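Local coordinates for Endoglucanase(Endo-1,4-beta-glucanase)protein (Pseudomonas stutzeri, PDB 6R2J) that probably hydrolyses internal beta-1,4-glucosidic bonds of cellulose as a family 5 endoglucanase, and binds cellobiose in its glycan pocket, at residues 202-208 against 247-253. Numbering follows the deposited sequence. Where two conformers were deposited one is given.
Sequences IYEAHLY and KGFLGEY. With BGC (beta-D-glucopyranose), chain E; TRS (2-amino-2-hydroxymethyl-propane-1,3-diol), chain G.
Tyr-208 reaches Glu-252 through its hydroxyl, which bonds to OE1 at 2.6 Å (OH to OE1) on the anti side of the carboxylate, somewhat out of its plane, with ring and carboxylate planes 74° apart. The Glu-252 side chain then runs over one face of the His-206 imidazole: CG lies 3.7 Å from the ring centroid, almost on the ring normal, and the carboxylate is stacked only 19° from the ring plane. With chi1 at -67°, CG of Glu-252 sits beside its own backbone N, and the chain beyond is extended, which lays the carboxylate over the imidazole and brings its oxygens to the bound Tris. The Tris nitrogen bonds to OE1 and its O1 to OE2, while Arg-56 forms a salt bridge with OE2. At the edge of the Tyr-208 ring, near its plane, C6 of the glucose comes to 3.3 Å from CE2.

These groups sit at the C-terminal ends of adjacent parallel strands of the TIM barrel, where family 5 enzymes keep their active site; in this family a glutamate at the end of the seventh strand, here 248-252, is the nucleophile, a role that fits Glu-252. Behind it, His-206 is held at both nitrogens, ND1 by Glu-144 and NE2 by OE2 of Glu-204 (3.0 Å), the latter in the ring plane. Were the imidazole replaced by an alanine here, Glu-204 and Glu-144 would probably each lose this partner, and Glu-252 the flat surface under it. Glu-204 lies alongside Phe-249, its OE1 3.7 Å from CD2 at the ring edge, and its OE2 comes close to CA of Gly-251. The backbone ladder sets this register: Ala-205 N bonds to Phe-249 O at 3.1 Å, and Leu-207 N to Glu-252 O. On the face that carries Ala-205 and Leu-250, Leu-250 CD1 reaches to 3.8 Å from CB of Leu-207, just beyond the strand; Leu-250 packs on helix 260-276 and Leu-207 on helix 229-244.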
ATOM      1  N   ILE A 202      -9.003  -0.736   7.702  1.00  9.48           N
ATOM      2  CA  ILE A 202      -9.171   0.262   6.648  1.00 10.80           C
ATOM      3  C   ILE A 202      -9.148  -0.470   5.312  1.00  9.69           C
ATOM      4  O   ILE A 202      -8.365  -1.401   5.109  1.00  9.86           O
ATOM      5  CB  ILE A 202      -8.103   1.379   6.727  1.00 11.71           C
ATOM      6  CG1 ILE A 202      -8.230   2.064   8.098  1.00 11.91           C
ATOM      7  CG2 ILE A 202      -8.253   2.335   5.578  1.00 11.50           C
ATOM      8  CD1 ILE A 202      -6.974   2.870   8.524  1.00 13.69           C
ATOM      9  N   TYR A 203     -10.008  -0.031   4.398  1.00  9.42           N
ATOM     10  CA  TYR A 203     -10.118  -0.615   3.067  1.00 10.28           C
ATOM     11  C   TYR A 203      -9.278   0.195   2.109  1.00 10.07           C
ATOM     12  O   TYR A 203      -9.107   1.401   2.269  1.00 12.24           O
ATOM     13  CB  TYR A 203     -11.558  -0.677   2.603  1.00 10.61           C
ATOM     14  CG  TYR A 203     -12.318  -1.677   3.422  1.00 10.90           C
ATOM     15  CD1 TYR A 203     -12.916  -1.293   4.615  1.00 11.31           C
ATOM     16  CD2 TYR A 203     -12.387  -3.022   3.037  1.00 10.67           C
ATOM     17  CE1 TYR A 203     -13.604  -2.200   5.385  1.00 10.89           C
ATOM     18  CE2 TYR A 203     -13.100  -3.942   3.793  1.00 11.55           C
ATOM     19  CZ  TYR A 203     -13.706  -3.525   4.971  1.00 11.40           C
ATOM     20  OH  TYR A 203     -14.425  -4.410   5.751  1.00 11.61           O
ATOM     21  N   GLU A 204      -8.701  -0.487   1.142  1.00  9.54           N
ATOM     22  CA  GLU A 204      -7.620   0.096   0.371  1.00  8.54           C
ATOM     23  C   GLU A 204      -7.790  -0.337  -1.068  1.00  8.28           C
ATOM     24  O   GLU A 204      -7.873  -1.539  -1.348  1.00  8.24           O
ATOM     25  CB  GLU A 204      -6.244  -0.402   0.814  1.00  7.55           C
ATOM     26  CG  GLU A 204      -5.192  -0.138  -0.264  1.00  8.72           C
ATOM     27  CD  GLU A 204      -3.801  -0.647   0.135  1.00  8.53           C
ATOM     28  OE1 GLU A 204      -3.638  -1.230   1.244  1.00  9.42           O
ATOM     29  OE2 GLU A 204      -2.876  -0.478  -0.680  1.00  8.58           O
ATOM     30  N   ALA A 205      -7.772   0.647  -1.966  1.00  9.38           N
ATOM     31  CA  ALA A 205      -7.851   0.454  -3.405  1.00  9.90           C
ATOM     32  C   ALA A 205      -6.664   1.150  -4.057  1.00  9.47           C
ATOM     33  O   ALA A 205      -6.000   2.006  -3.449  1.00  7.34           O
ATOM     34  CB  ALA A 205      -9.132   1.053  -4.007  1.00  9.74           C
ATOM     35  N   HIS A 206      -6.454   0.790  -5.331  1.00 10.05           N
ATOM     36  CA  HIS A 206      -5.411   1.312  -6.200  1.00  9.29           C
ATOM     37  C   HIS A 206      -6.072   1.997  -7.374  1.00  7.87           C
ATOM     38  O   HIS A 206      -7.200   1.670  -7.744  1.00  8.31           O
ATOM     39  CB  HIS A 206      -4.501   0.183  -6.680  1.00  8.74           C
ATOM     40  CG  HIS A 206      -3.747  -0.453  -5.556  1.00  9.38           C
ATOM     41  ND1 HIS A 206      -2.969  -1.575  -5.701  1.00  9.95           N
ATOM     42  CD2 HIS A 206      -3.674  -0.119  -4.244  1.00  9.60           C
ATOM     43  CE1 HIS A 206      -2.456  -1.909  -4.529  1.00 10.03           C
ATOM     44  NE2 HIS A 206      -2.835  -1.017  -3.638  1.00  8.34           N
ATOM     45  N   LEU A 207      -5.371   2.971  -7.938  1.00  8.11           N
ATOM     46  CA  LEU A 207      -5.981   3.791  -8.973  1.00 11.11           C
ATOM     47  C   LEU A 207      -4.899   4.401  -9.846  1.00 12.42           C
ATOM     48  O   LEU A 207      -4.047   5.140  -9.356  1.00 12.87           O
ATOM     49  CB  LEU A 207      -6.840   4.896  -8.324  1.00 12.18           C
ATOM     50  CG  LEU A 207      -7.646   5.888  -9.182  1.00 12.61           C
ATOM     51  CD1 LEU A 207      -8.774   6.472  -8.293  1.00 11.24           C
ATOM     52  CD2 LEU A 207      -6.756   6.961  -9.801  1.00 13.11           C
ATOM     53  N   TYR A 208      -4.958   4.104 -11.136  1.00 12.41           N
ATOM     54  CA  TYR A 208      -4.070   4.682 -12.118  1.00 11.96           C
ATOM     55  C   TYR A 208      -4.898   5.365 -13.202  1.00 11.85           C
ATOM     56  O   TYR A 208      -6.124   5.248 -13.260  1.00 13.26           O
ATOM     57  CB  TYR A 208      -3.129   3.617 -12.682  1.00 11.26           C
ATOM     58  CG  TYR A 208      -2.128   3.108 -11.668  1.00  9.55           C
ATOM     59  CD1 TYR A 208      -0.927   3.769 -11.472  1.00  8.44           C
ATOM     60  CD2 TYR A 208      -2.384   1.952 -10.921  1.00  8.92           C
ATOM     61  CE1 TYR A 208       0.009   3.290 -10.559  1.00  8.39           C
ATOM     62  CE2 TYR A 208      -1.485   1.484  -9.977  1.00  7.70           C
ATOM     63  CZ  TYR A 208      -0.273   2.138  -9.811  1.00  8.18           C
ATOM     64  OH  TYR A 208       0.662   1.671  -8.918  1.00  9.08           O
ATOM     65  N   LYS A 247     -13.405   3.275   6.581  1.00 12.07           N
ATOM     66  CA  LYS A 247     -12.261   4.150   6.336  0.59 11.46           C
ATOM     67  C   LYS A 247     -11.503   3.681   5.104  1.00 11.56           C
ATOM     68  O   LYS A 247     -11.367   2.488   4.866  1.00 12.01           O
ATOM     69  CB  LYS A 247     -11.286   4.191   7.519  0.59 11.01           C
ATOM     70  CG  LYS A 247     -11.885   4.656   8.838  0.59 12.26           C
ATOM     71  CD  LYS A 247     -11.029   4.168  10.003  0.59 13.69           C
ATOM     72  CE  LYS A 247     -11.036   2.628  10.166  0.59 14.16           C
ATOM     73  NZ  LYS A 247     -10.305   2.197  11.388  0.59 14.86           N
ATOM     74  N   GLY A 248     -10.974   4.637   4.344  1.00 11.30           N
ATOM     75  CA  GLY A 248     -10.242   4.300   3.135  1.00 11.34           C
ATOM     76  C   GLY A 248      -8.777   4.695   3.042  1.00 10.28           C
ATOM     77  O   GLY A 248      -8.286   5.554   3.775  1.00 10.71           O
ATOM     78  N   PHE A 249      -8.095   4.111   2.057  1.00 10.77           N
ATOM     79  CA  PHE A 249      -6.675   4.320   1.800  1.00  9.11           C
ATOM     80  C   PHE A 249      -6.494   4.056   0.305  1.00  8.71           C
ATOM     81  O   PHE A 249      -6.889   2.995  -0.198  1.00  9.47           O
ATOM     82  CB  PHE A 249      -5.833   3.402   2.712  1.00  7.61           C
ATOM     83  CG  PHE A 249      -4.347   3.431   2.427  1.00  6.93           C
ATOM     84  CD1 PHE A 249      -3.673   4.637   2.203  1.00  8.14           C
ATOM     85  CD2 PHE A 249      -3.638   2.257   2.369  1.00  7.10           C
ATOM     86  CE1 PHE A 249      -2.299   4.664   1.935  1.00  6.99           C
ATOM     87  CE2 PHE A 249      -2.265   2.267   2.079  1.00  8.24           C
ATOM     88  CZ  PHE A 249      -1.593   3.476   1.872  1.00  8.06           C
ATOM     89  N   LEU A 250      -5.960   5.036  -0.422  1.00  7.45           N
ATOM     90  CA  LEU A 250      -5.582   4.814  -1.818  1.00  8.30           C
ATOM     91  C   LEU A 250      -4.106   4.415  -1.873  1.00  7.53           C
ATOM     92  O   LEU A 250      -3.209   5.252  -2.032  1.00  8.32           O
ATOM     93  CB  LEU A 250      -5.857   6.055  -2.647  1.00 10.54           C
ATOM     94  CG  LEU A 250      -5.910   5.739  -4.134  1.00 12.72           C
ATOM     95  CD1 LEU A 250      -7.222   4.986  -4.563  1.00 14.48           C
ATOM     96  CD2 LEU A 250      -5.719   7.033  -4.913  1.00 11.92           C
ATOM     97  N   GLY A 251      -3.864   3.111  -1.747  1.00  7.15           N
ATOM     98  CA  GLY A 251      -2.521   2.595  -1.505  1.00  5.69           C
ATOM     99  C   GLY A 251      -1.557   2.685  -2.661  1.00  5.85           C
ATOM    100  O   GLY A 251      -0.348   2.498  -2.468  1.00  6.42           O
ATOM    101  N   GLU A 252      -2.061   2.887  -3.860  1.00  6.62           N
ATOM    102  CA  GLU A 252      -1.175   3.139  -4.978  1.00  5.90           C
ATOM    103  C   GLU A 252      -1.847   4.015  -6.018  1.00  6.02           C
ATOM    104  O   GLU A 252      -3.042   3.895  -6.268  1.00  6.33           O
ATOM    105  CB  GLU A 252      -0.816   1.888  -5.752  1.00  6.43           C
ATOM    106  CG  GLU A 252       0.027   0.903  -5.005  1.00  7.12           C
ATOM    107  CD  GLU A 252       0.361  -0.290  -5.851  1.00  7.76           C
ATOM    108  OE1 GLU A 252       0.217  -0.187  -7.106  1.00  8.95           O
ATOM    109  OE2 GLU A 252       0.728  -1.328  -5.251  1.00  8.89           O
ATOM    110  N   TYR A 253      -1.027   4.834  -6.668  1.00  7.65           N
ATOM    111  CA  TYR A 253      -1.383   5.770  -7.723  1.00  7.07           C
ATOM    112  C   TYR A 253      -0.021   6.330  -8.123  1.00  7.80           C
ATOM    113  O   TYR A 253       0.866   6.443  -7.272  1.00  8.29           O
ATOM    114  CB  TYR A 253      -2.324   6.864  -7.229  1.00  8.66           C
ATOM    115  CG  TYR A 253      -1.641   7.976  -6.502  1.00  8.64           C
ATOM    116  CD1 TYR A 253      -1.385   7.874  -5.138  1.00  8.57           C
ATOM    117  CD2 TYR A 253      -1.260   9.130  -7.172  1.00  8.52           C
ATOM    118  CE1 TYR A 253      -0.790   8.865  -4.477  1.00  8.94           C
ATOM    119  CE2 TYR A 253      -0.637  10.143  -6.502  1.00  9.30           C
ATOM    120  CZ  TYR A 253      -0.388  10.009  -5.166  1.00  8.68           C
ATOM    121  OH  TYR A 253       0.249  11.052  -4.517  1.00 11.92           O
TER
HETATM  122  C2  BGC E   2      -6.551  -2.600 -11.954  0.71 15.36           C
HETATM  123  C3  BGC E   2      -6.718  -2.036 -10.579  0.71 10.56           C
HETATM  124  C4  BGC E   2      -5.318  -1.910 -10.073  0.71 11.69           C
HETATM  125  C5  BGC E   2      -4.246  -1.601 -11.070  0.71 33.08           C
HETATM  126  C6  BGC E   2      -3.015  -1.482 -10.223  0.71  7.08           C
HETATM  127  C1  BGC E   2      -5.338  -2.415 -12.901  0.71 20.14           C
HETATM  128  O2  BGC E   2      -7.887  -2.460 -12.588  0.71 19.35           O
HETATM  129  O3  BGC E   2      -7.489  -2.884  -9.720  0.71 51.96           O
HETATM  130  O4  BGC E   2      -5.584  -1.003  -9.029  0.71 18.47           O
HETATM  131  O5  BGC E   2      -4.181  -2.758 -12.034  0.71 20.05           O
HETATM  132  O6  BGC E   2      -1.872  -1.654 -11.102  0.71 17.58           O
HETATM  133  C   TRS G 401       1.557  -2.515  -8.905  1.00 49.73           C
HETATM  134  C1  TRS G 401       1.892  -3.030  -7.495  1.00 12.59           C
HETATM  135  C2  TRS G 401       2.264  -1.178  -9.203  1.00 49.89           C
HETATM  136  C3  TRS G 401       1.946  -3.576  -9.963  1.00 28.40           C
HETATM  137  N   TRS G 401       0.101  -2.247  -8.927  1.00 21.70           N
HETATM  138  O1  TRS G 401       0.709  -3.378  -6.823  1.00  9.86           O
HETATM  139  O2  TRS G 401       1.757  -0.577 -10.390  1.00 59.54           O
HETATM  140  O3  TRS G 401       1.329  -4.815  -9.656  1.00 17.91           O